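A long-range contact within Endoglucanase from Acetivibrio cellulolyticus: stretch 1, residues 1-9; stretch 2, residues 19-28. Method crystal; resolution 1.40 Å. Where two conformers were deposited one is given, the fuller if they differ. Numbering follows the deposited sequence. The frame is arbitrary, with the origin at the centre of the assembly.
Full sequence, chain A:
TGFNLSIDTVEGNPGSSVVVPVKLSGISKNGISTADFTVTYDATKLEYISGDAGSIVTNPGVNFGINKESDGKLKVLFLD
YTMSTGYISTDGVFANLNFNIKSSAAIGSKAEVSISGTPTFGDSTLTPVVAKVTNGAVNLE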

ATOM      1  N   THR A   1     -16.238 -14.209   7.758  1.00 26.65           N
ATOM      2  CA  THR A   1     -16.185 -13.667   6.355  1.00 24.90           C
ATOM      3  C   THR A   1     -14.723 -13.541   5.868  1.00 23.14           C
ATOM      4  O   THR A   1     -13.900 -12.913   6.555  1.00 23.85           O
ATOM      5  CB  THR A   1     -16.903 -12.268   6.275  1.00 24.72           C
ATOM      6  OG1 THR A   1     -18.264 -12.405   6.733  1.00 25.46           O
ATOM      7  CG2 THR A   1     -16.855 -11.663   4.876  1.00 24.77           C
ATOM      8  N   GLY A   2     -14.397 -14.059   4.665  1.00 22.14           N
ATOM      9  CA  GLY A   2     -12.997 -14.030   4.159  1.00 19.00           C
ATOM     10  C   GLY A   2     -12.509 -12.630   3.722  1.00 17.31           C
ATOM     11  O   GLY A   2     -13.288 -11.835   3.185  1.00 16.68           O
ATOM     12  N   PHE A   3     -11.260 -12.329   3.991  1.00 15.63           N
ATOM     13  CA  PHE A   3     -10.654 -11.045   3.671  1.00 14.52           C
ATOM     14  C   PHE A   3     -10.128 -11.064   2.230  1.00 14.47           C
ATOM     15  O   PHE A   3      -9.372 -11.961   1.839  1.00 15.34           O
ATOM     16  CB  PHE A   3      -9.530 -10.737   4.631  1.00 14.56           C
ATOM     17  CG  PHE A   3      -8.830  -9.412   4.408  1.00 13.73           C
ATOM     18  CD1 PHE A   3      -9.539  -8.224   4.394  1.00 13.72           C
ATOM     19  CD2 PHE A   3      -7.485  -9.344   4.288  1.00 13.64           C
ATOM     20  CE1 PHE A   3      -8.890  -7.020   4.230  1.00 13.28           C
ATOM     21  CE2 PHE A   3      -6.822  -8.176   4.155  1.00 13.43           C
ATOM     22  CZ  PHE A   3      -7.532  -6.978   4.036  1.00 12.89           C
ATOM     23  N   ASN A   4     -10.498 -10.044   1.447  1.00 14.26           N
ATOM     24  CA  ASN A   4     -10.231  -9.961   0.003  1.00 13.86           C
ATOM     25  C   ASN A   4      -9.685  -8.606  -0.368  1.00 13.06           C
ATOM     26  O   ASN A   4     -10.195  -7.594   0.097  1.00 13.58           O
ATOM     27  CB  ASN A   4     -11.522 -10.155  -0.807  1.00 14.89           C
ATOM     28  CG  ASN A   4     -11.951 -11.605  -0.882  1.00 16.37           C
ATOM     29  OD1 ASN A   4     -11.615 -12.309  -1.830  1.00 17.23           O
ATOM     30  ND2 ASN A   4     -12.621 -12.086   0.155  1.00 17.65           N
ATOM     31  N   LEU A   5      -8.641  -8.632  -1.159  1.00 12.18           N
ATOM     32  CA  LEU A   5      -8.107  -7.469  -1.882  1.00 11.98           C
ATOM     33  C   LEU A   5      -8.419  -7.681  -3.345  1.00 12.14           C
ATOM     34  O   LEU A   5      -7.952  -8.648  -3.958  1.00 11.99           O
ATOM     35  CB  LEU A   5      -6.600  -7.408  -1.632  1.00 11.29           C
ATOM     36  CG  LEU A   5      -5.783  -6.477  -2.506  1.00 11.41           C
ATOM     37  CD1 LEU A   5      -6.307  -5.015  -2.368  1.00 10.74           C
ATOM     38  CD2 LEU A   5      -4.269  -6.525  -2.306  1.00 11.55           C
ATOM     39  N   SER A   6      -9.199  -6.774  -3.951  1.00 11.56           N
ATOM     40  CA  SER A   6      -9.621  -6.918  -5.319  1.00 12.07           C
ATOM     41  C   SER A   6      -9.490  -5.655  -6.113  1.00 11.34           C
ATOM     42  O   SER A   6      -9.568  -4.514  -5.598  1.00 12.32           O
ATOM     43  CB  SER A   6     -11.042  -7.426  -5.408  1.00 12.54           C
ATOM     44  OG  SER A   6     -11.967  -6.480  -4.876  1.00 13.47           O
ATOM     45  N   ILE A   7      -9.258  -5.836  -7.386  1.00 10.66           N
ATOM     46  CA  ILE A   7      -9.218  -4.724  -8.325  1.00 10.27           C
ATOM     47  C   ILE A   7     -10.362  -4.905  -9.277  1.00 10.78           C
ATOM     48  O   ILE A   7     -10.585  -5.985  -9.793  1.00 11.09           O
ATOM     49  CB  ILE A   7      -7.881  -4.681  -9.106  1.00  9.92           C
ATOM     50  CG1 ILE A   7      -6.745  -4.686  -8.096  1.00 10.18           C
ATOM     51  CG2 ILE A   7      -7.898  -3.498 -10.095  1.00  9.67           C
ATOM     52  CD1 ILE A   7      -5.376  -4.698  -8.733  1.00 11.27           C
ATOM     53  N   ASP A   8     -11.171  -3.870  -9.407  1.00 10.83           N
ATOM     54  CA  ASP A   8     -12.309  -3.915 -10.329  1.00 11.51           C
ATOM     55  C   ASP A   8     -11.875  -4.134 -11.781  1.00 11.62           C
ATOM     56  O   ASP A   8     -10.770  -3.787 -12.217  1.00 10.64           O
ATOM     57  CB  ASP A   8     -13.183  -2.662 -10.279  1.00 12.76           C
ATOM     58  CG  ASP A   8     -14.058  -2.545  -9.010  1.00 13.80           C
ATOM     59  OD1 ASP A   8     -14.062  -3.433  -8.113  1.00 15.80           O
ATOM     60  OD2 ASP A   8     -14.746  -1.489  -8.961  1.00 14.86           O
ATOM     61  N   THR A   9     -12.822  -4.723 -12.499  1.00 12.24           N
ATOM     62  CA  THR A   9     -12.777  -4.722 -13.947  1.00 12.96           C
ATOM     63  C   THR A   9     -13.750  -3.644 -14.422  1.00 13.76           C
ATOM     64  O   THR A   9     -14.974  -3.721 -14.088  1.00 15.23           O
ATOM     65  CB  THR A   9     -13.207  -6.077 -14.496  1.00 13.59           C
ATOM     66  OG1 THR A   9     -12.227  -7.059 -14.104  1.00 14.16           O
ATOM     67  CG2 THR A   9     -13.294  -6.062 -16.013  1.00 14.47           C
ATOM     68  N   VAL A  19     -11.238   5.462 -14.094  1.00 10.59           N
ATOM     69  CA  VAL A  19     -10.887   5.205 -12.695  1.00 11.21           C
ATOM     70  C   VAL A  19     -11.029   3.711 -12.469  1.00 10.20           C
ATOM     71  O   VAL A  19     -12.044   3.068 -12.842  1.00 11.14           O
ATOM     72  CB  VAL A  19     -11.782   6.003 -11.721  1.00 12.72           C
ATOM     73  CG1 VAL A  19     -11.377   5.752 -10.277  1.00 13.11           C
ATOM     74  CG2 VAL A  19     -11.674   7.474 -12.073  1.00 15.17           C
ATOM     75  N   VAL A  20     -10.025   3.119 -11.821  1.00  9.37           N
ATOM     76  CA  VAL A  20     -10.001   1.674 -11.469  1.00  9.41           C
ATOM     77  C   VAL A  20      -9.946   1.548  -9.945  1.00  9.14           C
ATOM     78  O   VAL A  20      -8.915   1.919  -9.355  1.00  8.73           O
ATOM     79  CB  VAL A  20      -8.781   0.978 -12.077  1.00  9.73           C
ATOM     80  CG1 VAL A  20      -8.826  -0.492 -11.689  1.00 10.36           C
ATOM     81  CG2 VAL A  20      -8.797   1.112 -13.620  1.00  9.79           C
ATOM     82  N   PRO A  21     -11.064   1.172  -9.344  1.00  9.11           N
ATOM     83  CA  PRO A  21     -11.097   1.027  -7.872  1.00  9.11           C
ATOM     84  C   PRO A  21     -10.368  -0.250  -7.455  1.00  8.94           C
ATOM     85  O   PRO A  21     -10.433  -1.319  -8.094  1.00  9.08           O
ATOM     86  CB  PRO A  21     -12.594   1.005  -7.565  1.00  9.59           C
ATOM     87  CG  PRO A  21     -13.262   1.650  -8.744  1.00 10.12           C
ATOM     88  CD  PRO A  21     -12.442   1.216  -9.894  1.00  9.69           C
ATOM     89  N   VAL A  22      -9.660  -0.123  -6.318  1.00  9.08           N
ATOM     90  CA  VAL A  22      -9.056  -1.237  -5.561  1.00  9.06           C
ATOM     91  C   VAL A  22      -9.772  -1.322  -4.235  1.00  9.20           C
ATOM     92  O   VAL A  22      -9.922  -0.305  -3.527  1.00  9.67           O
ATOM     93  CB  VAL A  22      -7.547  -0.967  -5.327  1.00  8.99           C
ATOM     94  CG1 VAL A  22      -6.930  -2.108  -4.549  1.00  9.30           C
ATOM     95  CG2 VAL A  22      -6.793  -0.713  -6.618  1.00  9.45           C
ATOM     96  N   LYS A  23     -10.288  -2.499  -3.927  1.00  8.95           N
ATOM     97  CA  LYS A  23     -11.256  -2.646  -2.820  1.00  9.85           C
ATOM     98  C   LYS A  23     -10.753  -3.674  -1.800  1.00  9.82           C
ATOM     99  O   LYS A  23      -9.959  -4.583  -2.139  1.00 10.69           O
ATOM    100  CB  LYS A  23     -12.576  -3.115  -3.353  1.00 11.21           C
ATOM    101  CG  LYS A  23     -13.225  -2.125  -4.304  1.00 13.13           C
ATOM    102  CD  LYS A  23     -14.490  -2.691  -4.944  1.00 15.98           C
ATOM    103  CE  LYS A  23     -15.641  -2.223  -4.129  1.00 20.38           C
ATOM    104  NZ  LYS A  23     -16.878  -2.729  -4.703  1.00 21.67           N
ATOM    105  N   LEU A  24     -11.252  -3.506  -0.563  1.00  9.69           N
ATOM    106  CA  LEU A  24     -11.113  -4.486   0.513  1.00 10.30           C
ATOM    107  C   LEU A  24     -12.484  -4.949   0.871  1.00 10.71           C
ATOM    108  O   LEU A  24     -13.465  -4.173   0.925  1.00 10.91           O
ATOM    109  CB  LEU A  24     -10.452  -3.869   1.714  1.00 10.05           C
ATOM    110  CG  LEU A  24      -9.088  -3.306   1.505  1.00 10.07           C
ATOM    111  CD1 LEU A  24      -8.541  -2.809   2.842  1.00 10.44           C
ATOM    112  CD2 LEU A  24      -8.108  -4.315   0.881  1.00 10.23           C
ATOM    113  N   SER A  25     -12.581  -6.248   1.139  1.00 10.80           N
ATOM    114  CA  SER A  25     -13.795  -6.816   1.680  0.50 11.92           C
ATOM    115  C   SER A  25     -13.453  -7.849   2.734  1.00 11.77           C
ATOM    116  O   SER A  25     -12.374  -8.420   2.711  1.00 11.91           O
ATOM    117  CB  SER A  25     -14.693  -7.425   0.590  0.50 12.66           C
ATOM    118  OG  SER A  25     -14.183  -8.682   0.176  0.50 13.95           O
ATOM    119  N   GLY A  26     -14.386  -8.034   3.643  1.00 12.58           N
ATOM    120  CA  GLY A  26     -14.182  -8.960   4.762  1.00 13.00           C
ATOM    121  C   GLY A  26     -13.259  -8.470   5.839  1.00 13.30           C
ATOM    122  O   GLY A  26     -12.619  -9.272   6.558  1.00 14.12           O
ATOM    123  N   ILE A  27     -13.157  -7.152   5.982  1.00 13.45           N
ATOM    124  CA  ILE A  27     -12.409  -6.576   7.111  1.00 13.73           C
ATOM    125  C   ILE A  27     -13.129  -7.027   8.350  1.00 15.96           C
ATOM    126  O   ILE A  27     -14.360  -6.949   8.430  1.00 17.34           O
ATOM    127  CB  ILE A  27     -12.395  -5.054   7.028  1.00 13.14           C
ATOM    128  CG1 ILE A  27     -11.574  -4.645   5.808  1.00 12.57           C
ATOM    129  CG2 ILE A  27     -11.788  -4.435   8.265  1.00 13.44           C
ATOM    130  CD1 ILE A  27     -11.610  -3.164   5.462  1.00 12.39           C
ATOM    131  N   SER A  28     -12.366  -7.560   9.310  1.00 17.01           N
ATOM    132  CA  SER A  28     -12.916  -8.025  10.629  1.00 18.95           C
ATOM    133  C   SER A  28     -13.160  -6.853  11.586  1.00 18.85           C
ATOM    134  O   SER A  28     -12.775  -5.703  11.297  1.00 17.75           O
ATOM    135  CB  SER A  28     -11.957  -8.991  11.331  1.00 20.48           C
ATOM    136  OG  SER A  28     -10.764  -8.307  11.774  1.00 21.29           O
TER
HETATM  137  O   HOH W   1     -14.274 -10.757   8.411  1.00 25.12           O
HETATM  138  O   HOH W   2     -15.314 -10.825   1.701  1.00 21.82           O
HETATM  139  O   HOH W   3     -16.644  -0.778  -7.233  1.00 33.02           O

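Antiparallel strands illustrate a general rule: alternation of side chains lets one ribbon of backbone present an apolar face to the protein interior and a polar one to solvent. The pairing of residues 4-7 with 19-25 in this endoglucanase is a compact example. On the apolar face, Leu-5 lies across from Leu-24 and Ile-7 across from Val-22, both non-hydrogen-bonded pairs. All four are buried, and their branched side chains pack against one another and their neighbours on one face of the sheet, as suits aliphatic residues there. Leu-5 CD1 reaches Val-22 CG1 at 3.7 Å and Leu-24 CD2 at 3.8 Å, so a single methyl touches two residues of the facing strand. Ile-7 extends the row, its CG2 lying 3.5 Å from CG1 of Val-20. At the other end Phe-3, chi1 t, places its ring beside Leu-24 and Ile-27, with CZ 4.2 Å from Leu-24 CD2 and CE1 3.9 Å from Ile-27 CG1.

Beneath this packing runs the backbone ladder. Asn-4 and Ser-25 exchange two hydrogen bonds, Asn-4 N to Ser-25 O at 2.8 Å and Ser-25 N to Asn-4 O at 2.9 Å. Ser-6 and Lys-23 repeat the pattern: Ser-6 N donates to Lys-23 O at 2.9 Å and Lys-23 N to Ser-6 O at 2.7 Å. A further rung, Asp-8 N to Pro-21 O at 3.0 Å, uses only the carbonyl of Pro-21; proline, lacking an amide hydrogen, can accept here but could not donate.

Past the ladder the chains come close at Gly-26, whose CA lies 3.4 Å from Gly-2 O in a CA-H...O contact. A CB on Gly-26 would fall 1.9 Å from that same oxygen, a clash, and its positive phi of 74° also favours glycine.

The opposite face of the sheet carries Asn-4, Ser-6, Lys-23 and Ser-25, all partly exposed, as suits polar side chains. Asn-4 ND2 turns back to Gly-2 O in a weak hydrogen bond of 3.1 Å, while water 2 donates to Gly-2 O at 2.7 Å and is hydrogen-bonded to Ser-25 OG at 2.9 Å. Water 1 bridges two carbonyls, donating to Thr-1 O and to Gly-26 O, each at 2.9 Å. Towards the other end, Asp-8 packs OD1 3.3 Å from Lys-23 CD, but the charged groups remain beyond salt-bridge range, OD1 to Lys-23 NZ being 4.5 Å. Water 3 closes the gap, donating to Asp-8 OD2 at 2.7 Å and accepting from Lys-23 NZ at 3.2 Å. In all, the contact buries 692 Å², summed over both stretches.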